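Local coordinates for 6-phospho-alpha-glucosidase (Merdibacter massiliensis, PDB 6VC6), which hydrolyses 6-phospho-alpha-glucosides, probably by the NAD- and manganese-dependent redox-elimination route of family 4 glycoside hydrolases, at residues A329-N335 against E362-N366; I142-S146 against H319-M323; E95-I99 against A428-V432; H102-I106 against K421-I425; E154-R158 against K392-D396. One frame throughout, in Å; residues are numbered along the deposited sequence.

From the N terminus, helix 89-102 comes first: its residues 95-99 pair with 428-432 to close contact 3. The loop leaving that helix, 102-106, meets 421-425 in contact 4, nested inside contact 3 and sharing helix 419-432. Both loops enclose the other three contacts. Strand 141-144 opens contact 2 and helix 149-159 opens contact 5; contact 2 closes first, at 319-323 beside NAD, and contact 5 at 392-396, so the two cross. Contact 1 is a short closure within contact 5, from the end of helix 318-331 to strand 356-364. Contacts 1 and 2 join helix 318-331 to the large sheet; contacts 3, 4 and 5 join earlier helices and a loop to helices 419-432 and 378-400.

Contact 1 of 5, residues A329-N335 against E362-N366; sequences AIAYNKN and ELGIN
Ile365 N donates to Asn333 OD1 at 3.0 Å, a fairly straight bond (161° at the hydrogen) that reaches the amide oxygen from a little off its carbonyl plane. The Asn333 side chain can offer OD1 there because CG lies opposite its own backbone N (chi1 -162°). A second bond, from Asn335 N to Leu363 O, is 2.9 Å long but bent and weak. The same Asn333 OD1 comes within 3.3 Å of Gly364 CA, where a side chain would collide with the amide oxygens of both Asn333 and Asn335. The turn that presents these groups is a Schellman motif ending helix 318-331: Asn333, with positive phi, is its C-prime residue, and Lys334 N returns to Ala329 O. It packs against the end of strand 356-364, at Leu363 and Gly364. A water-mediated link adds to the direct bonds. The water donates to Glu362 OE1 at 2.6 Å and weakly to Asn335 OD1, while Glu362 CG lies 3.2 Å from Asn335 O; an alanine at Glu362 would probably cost that water its short bond to the carboxylate and uncover the Asn335 carbonyl. Apolar contact is made by Ile330 CG1 against Leu363 CD2 at 3.7 Å, and Ile330 also packs on Trp141 and Leu143.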
# COMPACT_ATOMS: atom_id res chain seq x y z
N ALA A 329 18.35 -1.76 -1.69
CA ALA A 329 18.90 -1.13 -0.50
C ALA A 329 19.08 -2.13 0.63
O ALA A 329 20.03 -2.00 1.42
CB ALA A 329 17.98 0.01 -0.05
N ILE A 330 18.20 -3.13 0.72
CA ILE A 330 18.35 -4.15 1.75
C ILE A 330 19.49 -5.09 1.42
O ILE A 330 20.39 -5.32 2.23
CB ILE A 330 17.02 -4.92 1.93
CG1 ILE A 330 15.97 -4.03 2.60
CG2 ILE A 330 17.25 -6.19 2.73
CD1 ILE A 330 14.59 -4.65 2.64
N ALA A 331 19.49 -5.64 0.20
CA ALA A 331 20.45 -6.67 -0.16
C ALA A 331 21.88 -6.15 -0.18
O ALA A 331 22.82 -6.91 0.10
CB ALA A 331 20.09 -7.27 -1.52
N TYR A 332 22.08 -4.87 -0.50
CA TYR A 332 23.41 -4.30 -0.62
C TYR A 332 23.74 -3.34 0.52
O TYR A 332 24.78 -2.67 0.47
CB TYR A 332 23.57 -3.59 -1.96
CG TYR A 332 23.56 -4.55 -3.13
CD1 TYR A 332 24.56 -5.50 -3.28
CD2 TYR A 332 22.55 -4.51 -4.09
CE1 TYR A 332 24.57 -6.38 -4.34
CE2 TYR A 332 22.54 -5.39 -5.16
CZ TYR A 332 23.55 -6.32 -5.28
OH TYR A 332 23.56 -7.20 -6.34
N ASN A 333 22.89 -3.27 1.55
CA ASN A 333 23.14 -2.46 2.75
C ASN A 333 23.44 -1.01 2.38
O ASN A 333 24.41 -0.41 2.84
CB ASN A 333 24.28 -3.06 3.57
CG ASN A 333 24.30 -2.55 5.00
OD1 ASN A 333 23.27 -2.47 5.66
ND2 ASN A 333 25.49 -2.20 5.48
N LYS A 334 22.57 -0.45 1.53
CA LYS A 334 22.81 0.90 1.03
C LYS A 334 22.59 1.96 2.10
O LYS A 334 23.21 3.03 2.04
CB LYS A 334 21.90 1.18 -0.17
CG LYS A 334 22.23 0.37 -1.41
CD LYS A 334 21.32 0.76 -2.56
CE LYS A 334 21.67 -0.01 -3.83
NZ LYS A 334 20.73 0.31 -4.94
N ASN A 335 21.73 1.68 3.08
CA ASN A 335 21.33 2.66 4.09
C ASN A 335 20.76 3.92 3.45
O ASN A 335 20.94 5.03 3.96
CB ASN A 335 22.49 3.00 5.03
CG ASN A 335 22.87 1.84 5.93
OD1 ASN A 335 22.00 1.16 6.48
ND2 ASN A 335 24.17 1.61 6.08
N GLU A 362 16.53 4.96 7.14
CA GLU A 362 17.61 4.33 6.39
C GLU A 362 17.35 2.83 6.31
O GLU A 362 16.84 2.23 7.26
CB GLU A 362 18.96 4.59 7.05
CG GLU A 362 19.60 5.93 6.72
CD GLU A 362 20.99 6.07 7.30
OE1 GLU A 362 21.56 5.04 7.74
OE2 GLU A 362 21.53 7.19 7.34
N LEU A 363 17.69 2.23 5.17
CA LEU A 363 17.35 0.84 4.91
C LEU A 363 18.60 0.06 4.53
O LEU A 363 19.24 0.36 3.52
CB LEU A 363 16.30 0.73 3.80
CG LEU A 363 14.96 0.11 4.22
CD1 LEU A 363 14.04 -0.03 3.03
CD2 LEU A 363 15.19 -1.23 4.90
N GLY A 364 18.94 -0.94 5.34
CA GLY A 364 20.06 -1.81 5.06
C GLY A 364 19.73 -3.27 5.27
O GLY A 364 18.55 -3.65 5.29
N ILE A 365 20.76 -4.11 5.44
CA ILE A 365 20.54 -5.54 5.64
C ILE A 365 19.82 -5.80 6.96
O ILE A 365 19.13 -6.82 7.10
CB ILE A 365 21.87 -6.30 5.56
CG1 ILE A 365 21.64 -7.76 5.14
CG2 ILE A 365 22.61 -6.25 6.89
CD1 ILE A 365 21.53 -7.95 3.64
N ASN A 366 19.95 -4.90 7.92
CA ASN A 366 19.39 -5.09 9.25
C ASN A 366 18.03 -4.42 9.42
O ASN A 366 17.56 -4.27 10.55
CB ASN A 366 20.37 -4.57 10.31
CG ASN A 366 21.72 -5.26 10.24
OD1 ASN A 366 22.72 -4.65 9.86
ND2 ASN A 366 21.75 -6.54 10.59
O HOH W 1 22.75 -1.56 8.59
O HOH W 2 22.03 2.78 8.99

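Contact 2 of 5, residues I142-S146 against H319-M323; sequences ILNYS and HAEMM. With NAD (nicotinamide-adenine-dinucleotide), chain G.
Tyr145 and His319 form an offset stack, their planes 14° apart, at the nicotinamide end of the NAD site in a Rossmann-like sheet, where strand 141-144 gives way to a loop. The tyrosine chi1, -109°, lies off the staggered positions and turns the ring into the space between His319 and Met323. His319 reaches over one ring face with CG opposite its backbone N (chi1 170°); its CE1 stands 3.1 Å from Tyr145 CE1, toward the rim, and 3.2 Å from C5N of NAD. His319 ND1 is held by Asp171. At the ring edge, Tyr145 OH donates to His319 O over 2.8 Å, so stack and hydrogen bond fix the ring from two directions. Met323, a selenomethionine, is extended to its selenium and then bends, which sets CE over the other face, 4.0 Å from the Tyr145 ring centroid, in a CH-pi contact. An alanine in place of Tyr145 would probably leave the His319 imidazole without its stacking partner and the Met323 methyl facing a gap. The backbone serves the cofactor directly: N7N of NAD donates to Tyr145 O at 2.9 Å. The same Met323 CE also reaches back to the strand, 3.3 Å from Leu143 O.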
# COMPACT_ATOMS: atom_id res chain seq x y z
N ILE A 142 10.67 -10.29 3.71
CA ILE A 142 9.30 -10.20 3.22
C ILE A 142 8.97 -8.72 3.04
O ILE A 142 8.84 -7.97 4.01
CB ILE A 142 8.32 -10.88 4.18
CG1 ILE A 142 8.52 -12.40 4.16
CG2 ILE A 142 6.89 -10.52 3.82
CD1 ILE A 142 7.72 -13.14 5.20
N LEU A 143 8.84 -8.31 1.78
CA LEU A 143 8.44 -6.95 1.43
C LEU A 143 6.97 -6.98 1.00
O LEU A 143 6.63 -7.65 0.03
CB LEU A 143 9.32 -6.39 0.31
CG LEU A 143 10.83 -6.54 0.49
CD1 LEU A 143 11.58 -5.81 -0.61
CD2 LEU A 143 11.27 -6.06 1.86
N ASN A 144 6.13 -6.26 1.73
CA ASN A 144 4.68 -6.38 1.58
C ASN A 144 4.09 -5.08 1.03
O ASN A 144 4.27 -4.01 1.62
CB ASN A 144 4.03 -6.73 2.92
CG ASN A 144 2.52 -6.79 2.82
OD1 ASN A 144 1.97 -7.55 2.02
ND2 ASN A 144 1.84 -6.01 3.64
N TYR A 145 3.32 -5.18 -0.03
CA TYR A 145 2.57 -4.07 -0.54
C TYR A 145 1.10 -4.25 -0.16
O TYR A 145 0.33 -3.32 -0.22
CB TYR A 145 2.66 -4.09 -2.05
CG TYR A 145 3.48 -3.01 -2.70
CD1 TYR A 145 4.10 -3.24 -3.90
CD2 TYR A 145 3.60 -1.77 -2.14
CE1 TYR A 145 4.82 -2.26 -4.52
CE2 TYR A 145 4.33 -0.78 -2.75
CZ TYR A 145 4.94 -1.04 -3.95
OH TYR A 145 5.66 -0.08 -4.57
N SER A 146 0.72 -5.46 0.24
CA SER A 146 -0.68 -5.82 0.38
C SER A 146 -1.42 -4.94 1.38
O SER A 146 -0.97 -4.76 2.50
CB SER A 146 -0.82 -7.29 0.80
OG SER A 146 0.02 -8.14 0.05
N HIS A 319 5.62 1.91 -9.71
CA HIS A 319 5.13 1.10 -8.60
C HIS A 319 6.02 -0.12 -8.36
O HIS A 319 6.41 -0.40 -7.23
CB HIS A 319 3.69 0.66 -8.87
CG HIS A 319 3.18 -0.37 -7.90
ND1 HIS A 319 2.73 -0.05 -6.64
CD2 HIS A 319 3.06 -1.71 -8.01
CE1 HIS A 319 2.36 -1.15 -6.02
NE2 HIS A 319 2.54 -2.18 -6.83
N ALA A 320 6.35 -0.84 -9.43
CA ALA A 320 7.19 -2.03 -9.28
C ALA A 320 8.64 -1.66 -8.98
O ALA A 320 9.34 -2.42 -8.30
CB ALA A 320 7.12 -2.89 -10.55
N GLU A 321 9.11 -0.51 -9.47
CA GLU A 321 10.51 -0.15 -9.29
C GLU A 321 10.83 0.15 -7.84
O GLU A 321 11.94 -0.14 -7.38
CB GLU A 321 10.87 1.05 -10.17
CG GLU A 321 11.11 0.70 -11.62
CD GLU A 321 11.79 1.82 -12.38
OE1 GLU A 321 12.13 2.85 -11.75
OE2 GLU A 321 11.99 1.67 -13.60
N MSE A 322 9.89 0.71 -7.10
CA MSE A 322 10.20 1.12 -5.74
C MSE A 322 10.44 -0.07 -4.83
O MSE A 322 11.29 -0.02 -3.95
CB MSE A 322 9.09 1.96 -5.15
CG MSE A 322 9.51 2.54 -3.82
SE MSE A 322 8.26 3.81 -3.09
CE MSE A 322 7.37 2.61 -1.86
N MSE A 323 9.67 -1.13 -5.03
CA MSE A 323 9.85 -2.34 -4.24
C MSE A 323 11.19 -2.99 -4.59
O MSE A 323 11.88 -3.51 -3.72
CB MSE A 323 8.71 -3.34 -4.46
CG MSE A 323 8.88 -4.63 -3.65
SE MSE A 323 7.26 -5.69 -3.40
CE MSE A 323 6.59 -4.87 -1.77
PA NAD G . -5.74 -7.95 -8.00
O1A NAD G . -5.55 -7.60 -9.46
O2A NAD G . -7.04 -8.56 -7.54
O5B NAD G . -4.54 -8.93 -7.55
C5B NAD G . -4.64 -9.68 -6.35
C4B NAD G . -4.05 -11.06 -6.56
O4B NAD G . -3.74 -11.66 -5.31
C3B NAD G . -5.06 -11.96 -7.26
O3B NAD G . -4.44 -12.58 -8.40
C2B NAD G . -5.41 -13.03 -6.25
O2B NAD G . -5.54 -14.30 -6.87
C1B NAD G . -4.23 -13.00 -5.29
N9A NAD G . -4.61 -13.43 -3.93
C8A NAD G . -5.72 -13.08 -3.25
N7A NAD G . -5.74 -13.67 -2.02
C5A NAD G . -4.63 -14.41 -1.91
C6A NAD G . -4.03 -15.29 -0.88
N6A NAD G . -4.64 -15.50 0.31
N1A NAD G . -2.85 -15.88 -1.17
C2A NAD G . -2.22 -15.69 -2.35
N3A NAD G . -2.71 -14.91 -3.32
C4A NAD G . -3.89 -14.26 -3.17
O3 NAD G . -5.44 -6.65 -7.10
PN NAD G . -4.53 -5.43 -7.62
O1N NAD G . -5.43 -4.28 -7.99
O2N NAD G . -3.49 -5.94 -8.59
O5D NAD G . -3.78 -5.05 -6.24
C5D NAD G . -2.68 -5.83 -5.79
C4D NAD G . -2.40 -5.46 -4.34
O4D NAD G . -1.38 -4.45 -4.28
C3D NAD G . -3.64 -4.88 -3.68
O3D NAD G . -3.82 -5.50 -2.41
C2D NAD G . -3.32 -3.42 -3.47
O2D NAD G . -3.93 -2.93 -2.28
C1D NAD G . -1.81 -3.45 -3.35
N1N NAD G . -1.20 -2.15 -3.61
C2N NAD G . -0.60 -1.55 -2.59
C3N NAD G . 0.01 -0.32 -2.73
C7N NAD G . 0.66 0.32 -1.54
O7N NAD G . 0.99 1.49 -1.59
N7N NAD G . 0.86 -0.43 -0.46
C4N NAD G . 0.00 0.30 -3.98
C5N NAD G . -0.63 -0.35 -5.04
C6N NAD G . -1.23 -1.59 -4.83

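Contact 3 of 5, residues E95-I99 against A428-V432; sequences EDEHI and AMIEV
Helices 89-102 and 419-432 lie side by side where Ile99 of the first packs against Ala428, Met429 and Val432 of the second. The short segments run nearly antiparallel, at 147° between their directions, with axes 11.0 Å apart. No hydrogen bond crosses between them; the contact is chiefly apolar. Ile99 uses both branches. Its CG2 meets Ala428 CB at 3.9 Å, while CD1 reaches Val432 CG2, tip to tip, at 3.8 Å. Beside both, against the flank of the isoleucine, lies the end of Met429, a selenomethionine whose CE is 3.6 Å from Ile99 CD1 and 3.7 Å from Ile99 CB.

In this helix pair, helix 89-102, which carries Arg93 of the sugar-phosphate pocket, is joined to helix 419-432, the last of the chain. Ala428 and Val432, four residues apart, point at the partner helix, while Met429 starts to the side and brings only its end in. The methionine reaches across because it is folded twice, at chi2 (-90°) and at chi3 (85°), and slides past Ile99 in the opposite direction; its CE also approaches Glu95 O at 3.9 Å. Helix 113-136 supplies further walls, with Ala117 touching both Met429 and Asp96. The polar end of Asp96 is engaged elsewhere, OD2 forming a salt bridge with Arg121. At the margin, Glu95 folds back at chi2 and OE1 comes to 3.9 Å from Val432 CG1.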
# COMPACT_ATOMS: atom_id res chain seq x y z
N GLU A 95 -17.76 -4.77 -3.21
CA GLU A 95 -18.72 -4.84 -2.11
C GLU A 95 -18.35 -3.87 -0.99
O GLU A 95 -19.23 -3.28 -0.36
CB GLU A 95 -18.80 -6.27 -1.57
CG GLU A 95 -19.28 -7.29 -2.58
CD GLU A 95 -20.78 -7.25 -2.79
OE1 GLU A 95 -21.49 -6.72 -1.91
OE2 GLU A 95 -21.26 -7.74 -3.83
N ASP A 96 -17.04 -3.70 -0.73
CA ASP A 96 -16.60 -2.73 0.27
C ASP A 96 -17.06 -1.33 -0.10
O ASP A 96 -17.54 -0.58 0.76
CB ASP A 96 -15.08 -2.77 0.40
CG ASP A 96 -14.57 -4.09 0.96
OD1 ASP A 96 -15.36 -4.82 1.60
OD2 ASP A 96 -13.38 -4.40 0.74
N GLU A 97 -16.92 -0.95 -1.37
CA GLU A 97 -17.23 0.41 -1.78
C GLU A 97 -18.74 0.62 -1.94
O GLU A 97 -19.27 1.65 -1.52
CB GLU A 97 -16.50 0.73 -3.09
CG GLU A 97 -15.01 1.02 -2.92
CD GLU A 97 -14.26 0.89 -4.23
OE1 GLU A 97 -14.90 0.53 -5.24
OE2 GLU A 97 -13.04 1.14 -4.26
N HIS A 98 -19.43 -0.35 -2.54
CA HIS A 98 -20.86 -0.17 -2.83
C HIS A 98 -21.67 -0.09 -1.54
O HIS A 98 -22.50 0.82 -1.38
CB HIS A 98 -21.36 -1.32 -3.71
CG HIS A 98 -21.18 -1.08 -5.18
ND1 HIS A 98 -22.25 -0.97 -6.05
CD2 HIS A 98 -20.06 -0.92 -5.92
CE1 HIS A 98 -21.79 -0.76 -7.27
NE2 HIS A 98 -20.47 -0.73 -7.22
N ILE A 99 -21.45 -1.03 -0.62
CA ILE A 99 -22.29 -1.12 0.57
C ILE A 99 -22.10 0.10 1.46
O ILE A 99 -23.06 0.62 2.04
CB ILE A 99 -22.01 -2.44 1.31
CG1 ILE A 99 -22.41 -3.63 0.44
CG2 ILE A 99 -22.74 -2.48 2.64
CD1 ILE A 99 -21.90 -4.96 0.92
N ALA A 428 -24.01 -5.48 7.81
CA ALA A 428 -24.01 -5.72 6.37
C ALA A 428 -22.70 -6.33 5.89
O ALA A 428 -22.70 -7.14 4.96
CB ALA A 428 -24.30 -4.42 5.62
N MSE A 429 -21.59 -5.96 6.52
CA MSE A 429 -20.28 -6.47 6.13
C MSE A 429 -20.11 -7.93 6.54
O MSE A 429 -19.52 -8.72 5.81
CB MSE A 429 -19.16 -5.62 6.76
CG MSE A 429 -19.21 -4.15 6.39
SE MSE A 429 -18.20 -3.70 4.79
CE MSE A 429 -19.56 -4.10 3.46
N ILE A 430 -20.63 -8.27 7.72
CA ILE A 430 -20.51 -9.63 8.23
C ILE A 430 -21.17 -10.62 7.28
O ILE A 430 -20.68 -11.73 7.07
CB ILE A 430 -21.12 -9.72 9.65
CG1 ILE A 430 -20.21 -9.01 10.66
CG2 ILE A 430 -21.34 -11.17 10.06
CD1 ILE A 430 -20.81 -8.93 12.05
N GLU A 431 -22.29 -10.22 6.66
CA GLU A 431 -23.03 -11.13 5.80
C GLU A 431 -22.27 -11.42 4.51
O GLU A 431 -22.12 -12.58 4.12
CB GLU A 431 -24.41 -10.55 5.50
CG GLU A 431 -25.50 -11.59 5.28
CD GLU A 431 -25.88 -12.33 6.55
OE1 GLU A 431 -26.48 -13.42 6.44
OE2 GLU A 431 -25.57 -11.83 7.65
N VAL A 432 -21.79 -10.38 3.83
CA VAL A 432 -21.12 -10.58 2.55
C VAL A 432 -19.71 -11.15 2.73
O VAL A 432 -19.19 -11.78 1.80
CB VAL A 432 -21.06 -9.26 1.76
CG1 VAL A 432 -22.41 -8.97 1.12
CG2 VAL A 432 -20.63 -8.11 2.65

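Contact 4 of 5, residues H102-I106 against K421-I425; sequences HLGRI and KAREI
Lys421 NZ bonds two oxygens from different directions: it donates to Leu103 O at 2.7 Å and forms a salt bridge with Glu424 OE1 at 3.0 Å. The carboxylate belongs to the lysine's own helix, one turn on, and its oxygen is met from above the plane of the group; the carbonyl lies across the contact. With CG opposite the backbone N (chi1 -180°), the lysine sets that carbon over the centre of the Arg105 guanidinium, 3.7 Å above its plane; bends at chi2 and chi3 then bring NZ round to its two oxygens. The two positive ends stay apart, Arg105 NH1 being 4.9 Å from Lys421 NZ. Arg105 NH1 donates to Gly104 O at 2.9 Å; that oxygen lies in the guanidinium plane, but NH1 stands well above the carbonyl plane, 49° out of it. NE donates to Ile416 O outside the contact. Leu103 CD1 packs on Ile425 CG1 at 3.9 Å, and Leu103 CD2 lies 3.5 Å from Glu424 OE2. Ile425 CD1 meets Arg105 CG. A positive charge on the carbonyl at a helix C terminus would be expected to be favourable. That terminus is closed by a Schellman motif, with Gly104, at positive phi, as its C-prime residue.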
# COMPACT_ATOMS: atom_id res chain seq x y z
N HIS A 102 -23.87 3.00 -0.34
CA HIS A 102 -25.31 2.80 -0.28
C HIS A 102 -25.88 3.07 1.11
O HIS A 102 -27.08 3.33 1.24
CB HIS A 102 -25.67 1.37 -0.71
CG HIS A 102 -25.56 1.14 -2.19
ND1 HIS A 102 -26.09 1.99 -3.12
CD2 HIS A 102 -24.97 0.13 -2.89
CE1 HIS A 102 -25.84 1.53 -4.33
NE2 HIS A 102 -25.16 0.41 -4.22
N LEU A 103 -25.04 3.03 2.14
CA LEU A 103 -25.47 3.26 3.51
C LEU A 103 -25.06 4.63 4.04
O LEU A 103 -25.17 4.87 5.25
CB LEU A 103 -24.94 2.15 4.43
CG LEU A 103 -25.59 0.78 4.23
CD1 LEU A 103 -24.87 -0.29 5.03
CD2 LEU A 103 -27.07 0.84 4.59
N GLY A 104 -24.59 5.52 3.18
CA GLY A 104 -24.36 6.90 3.56
C GLY A 104 -22.99 7.23 4.11
O GLY A 104 -22.86 8.23 4.83
N ARG A 105 -21.97 6.43 3.81
CA ARG A 105 -20.61 6.73 4.23
C ARG A 105 -19.66 6.50 3.06
O ARG A 105 -20.01 5.86 2.07
CB ARG A 105 -20.19 5.88 5.44
CG ARG A 105 -20.92 6.22 6.73
CD ARG A 105 -20.66 7.66 7.16
NE ARG A 105 -21.20 7.95 8.49
CZ ARG A 105 -22.43 8.39 8.71
NH1 ARG A 105 -23.26 8.60 7.70
NH2 ARG A 105 -22.84 8.62 9.95
N ILE A 106 -18.45 7.04 3.20
CA ILE A 106 -17.45 6.91 2.14
C ILE A 106 -17.11 5.45 1.93
O ILE A 106 -16.89 4.70 2.88
CB ILE A 106 -16.20 7.73 2.49
CG1 ILE A 106 -16.51 9.23 2.44
CG2 ILE A 106 -15.06 7.40 1.54
CD1 ILE A 106 -15.34 10.11 2.85
N LYS A 421 -24.90 3.92 12.90
CA LYS A 421 -24.41 3.66 11.55
C LYS A 421 -23.34 2.58 11.55
O LYS A 421 -23.24 1.80 10.60
CB LYS A 421 -23.88 4.95 10.93
CG LYS A 421 -23.34 4.80 9.52
CD LYS A 421 -24.44 4.38 8.55
CE LYS A 421 -25.54 5.43 8.47
NZ LYS A 421 -26.63 5.01 7.54
N ALA A 422 -22.53 2.52 12.61
CA ALA A 422 -21.50 1.49 12.70
C ALA A 422 -22.11 0.10 12.75
O ALA A 422 -21.68 -0.81 12.03
CB ALA A 422 -20.62 1.74 13.93
N ARG A 423 -23.13 -0.08 13.60
CA ARG A 423 -23.78 -1.39 13.69
C ARG A 423 -24.49 -1.75 12.39
O ARG A 423 -24.47 -2.91 11.96
CB ARG A 423 -24.77 -1.40 14.85
CG ARG A 423 -25.50 -2.72 15.03
CD ARG A 423 -26.56 -2.64 16.11
NE ARG A 423 -25.99 -2.46 17.44
CZ ARG A 423 -25.49 -3.45 18.18
NH1 ARG A 423 -25.49 -4.69 17.73
NH2 ARG A 423 -24.99 -3.19 19.38
N GLU A 424 -25.11 -0.76 11.73
CA GLU A 424 -25.79 -1.01 10.47
C GLU A 424 -24.81 -1.49 9.40
O GLU A 424 -25.06 -2.48 8.70
CB GLU A 424 -26.52 0.25 10.01
CG GLU A 424 -27.26 0.10 8.69
CD GLU A 424 -27.98 1.38 8.28
OE1 GLU A 424 -27.57 2.47 8.75
OE2 GLU A 424 -28.95 1.30 7.50
N ILE A 425 -23.67 -0.80 9.27
CA ILE A 425 -22.68 -1.19 8.27
C ILE A 425 -22.01 -2.49 8.66
O ILE A 425 -21.83 -3.39 7.82
CB ILE A 425 -21.66 -0.06 8.07
CG1 ILE A 425 -22.35 1.20 7.54
CG2 ILE A 425 -20.55 -0.50 7.12
CD1 ILE A 425 -21.40 2.35 7.27

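Contact 5 of 5, residues E154-R158 against K392-D396; sequences EALRR and KLLVD
Glu154 faces Lys392 and Val395 across the contact, and its chain shows how a single carboxylate can gather several cations. From CB, the chain sets CG opposite the backbone N (chi1 166°), where it rests on Val395 CG2 at 3.5 Å. A bend at chi2 then turns the carboxylate toward Lys392. OE1 accepts from Lys392 NZ at 2.9 Å, on the syn side but well out of the carboxylate plane, and, from the opposite face, from Arg157 NE at 3.2 Å. OE2 takes Arg157 NH2 at 2.9 Å and both NE and NH2 of Arg158, NE at 3.0 Å; Lys392 adds a weak bond to it. Arg157 thus straddles the two oxygens side-on, while Arg158 puts two nitrogens on one. So many donors would probably keep the buried acid ionised and offset the nearness of Arg157 NH2 to Lys392 NZ. Arg158 goes on across the interface: Val395 CG2 lies over one face of its guanidinium, toward the rim, 3.2 Å above the plane, and Asp396 OD1 is at the edge, in a salt bridge to NH1 whose very short modelled length is doubtful. Lys392 NZ has Asp354 O as another acceptor, and Asp396 OD2 pairs with Lys405. Segments 154-158 and 392-396, on helices 149-159 and 378-400, run at 57° to each other, with strand 356-364 near Glu154 through Met356 and helix 113-136 beside Ala155.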
# COMPACT_ATOMS: atom_id res chain seq x y z
N GLU A 154 -0.18 -3.75 11.83
CA GLU A 154 -0.55 -3.90 13.23
C GLU A 154 -0.81 -5.35 13.58
O GLU A 154 -0.40 -5.83 14.65
CB GLU A 154 -1.77 -3.03 13.55
CG GLU A 154 -2.45 -3.35 14.87
CD GLU A 154 -1.59 -2.99 16.08
OE1 GLU A 154 -0.62 -2.22 15.92
OE2 GLU A 154 -1.90 -3.47 17.19
N ALA A 155 -1.49 -6.09 12.70
CA ALA A 155 -1.76 -7.50 12.96
C ALA A 155 -0.47 -8.32 12.90
O ALA A 155 -0.29 -9.25 13.70
CB ALA A 155 -2.78 -8.04 11.96
N LEU A 156 0.43 -7.99 11.98
CA LEU A 156 1.69 -8.72 11.88
C LEU A 156 2.61 -8.40 13.05
O LEU A 156 3.46 -9.22 13.41
CB LEU A 156 2.37 -8.42 10.55
CG LEU A 156 1.65 -8.92 9.30
CD1 LEU A 156 2.50 -8.71 8.06
CD2 LEU A 156 1.26 -10.39 9.45
N ARG A 157 2.47 -7.21 13.64
CA ARG A 157 3.25 -6.87 14.82
C ARG A 157 2.91 -7.81 15.98
O ARG A 157 3.80 -8.22 16.74
CB ARG A 157 3.00 -5.42 15.22
CG ARG A 157 3.67 -5.00 16.52
CD ARG A 157 3.17 -3.64 16.99
NE ARG A 157 1.81 -3.69 17.50
CZ ARG A 157 1.49 -4.09 18.73
NH1 ARG A 157 2.44 -4.48 19.57
NH2 ARG A 157 0.22 -4.11 19.11
N ARG A 158 1.64 -8.16 16.12
CA ARG A 158 1.23 -9.05 17.20
C ARG A 158 1.54 -10.51 16.89
O ARG A 158 1.98 -11.25 17.77
CB ARG A 158 -0.27 -8.88 17.48
CG ARG A 158 -0.70 -7.46 17.81
CD ARG A 158 -2.09 -7.46 18.41
NE ARG A 158 -2.69 -6.13 18.43
CZ ARG A 158 -3.91 -5.87 18.89
NH1 ARG A 158 -4.66 -6.85 19.38
NH2 ARG A 158 -4.38 -4.63 18.86
N LYS A 392 -6.29 -0.46 15.93
CA LYS A 392 -5.92 -1.44 16.95
C LYS A 392 -7.15 -2.14 17.52
O LYS A 392 -7.06 -3.31 17.92
CB LYS A 392 -5.13 -0.76 18.06
CG LYS A 392 -3.69 -0.45 17.68
CD LYS A 392 -2.99 0.38 18.74
CE LYS A 392 -1.51 0.52 18.44
NZ LYS A 392 -0.81 -0.79 18.48
N LEU A 393 -8.29 -1.45 17.57
CA LEU A 393 -9.52 -2.11 18.00
C LEU A 393 -10.01 -3.11 16.96
O LEU A 393 -10.65 -4.11 17.31
CB LEU A 393 -10.61 -1.07 18.28
CG LEU A 393 -10.44 -0.24 19.55
CD1 LEU A 393 -11.30 1.02 19.48
CD2 LEU A 393 -10.79 -1.06 20.79
N LEU A 394 -9.72 -2.87 15.68
CA LEU A 394 -10.16 -3.78 14.63
C LEU A 394 -9.43 -5.11 14.71
O LEU A 394 -10.06 -6.18 14.70
CB LEU A 394 -9.97 -3.14 13.25
CG LEU A 394 -10.49 -3.98 12.08
CD1 LEU A 394 -12.01 -4.03 12.10
CD2 LEU A 394 -9.97 -3.44 10.76
N VAL A 395 -8.10 -5.08 14.78
CA VAL A 395 -7.35 -6.32 14.91
C VAL A 395 -7.54 -6.93 16.29
O VAL A 395 -7.25 -8.12 16.49
CB VAL A 395 -5.86 -6.10 14.60
CG1 VAL A 395 -5.70 -5.26 13.34
CG2 VAL A 395 -5.16 -5.45 15.77
N ASP A 396 -8.02 -6.14 17.26
CA ASP A 396 -8.49 -6.72 18.52
C ASP A 396 -9.66 -7.66 18.26
O ASP A 396 -9.73 -8.76 18.83
CB ASP A 396 -8.90 -5.62 19.49
CG ASP A 396 -7.76 -5.17 20.38
OD1 ASP A 396 -6.64 -5.69 20.22
OD2 ASP A 396 -7.99 -4.28 21.23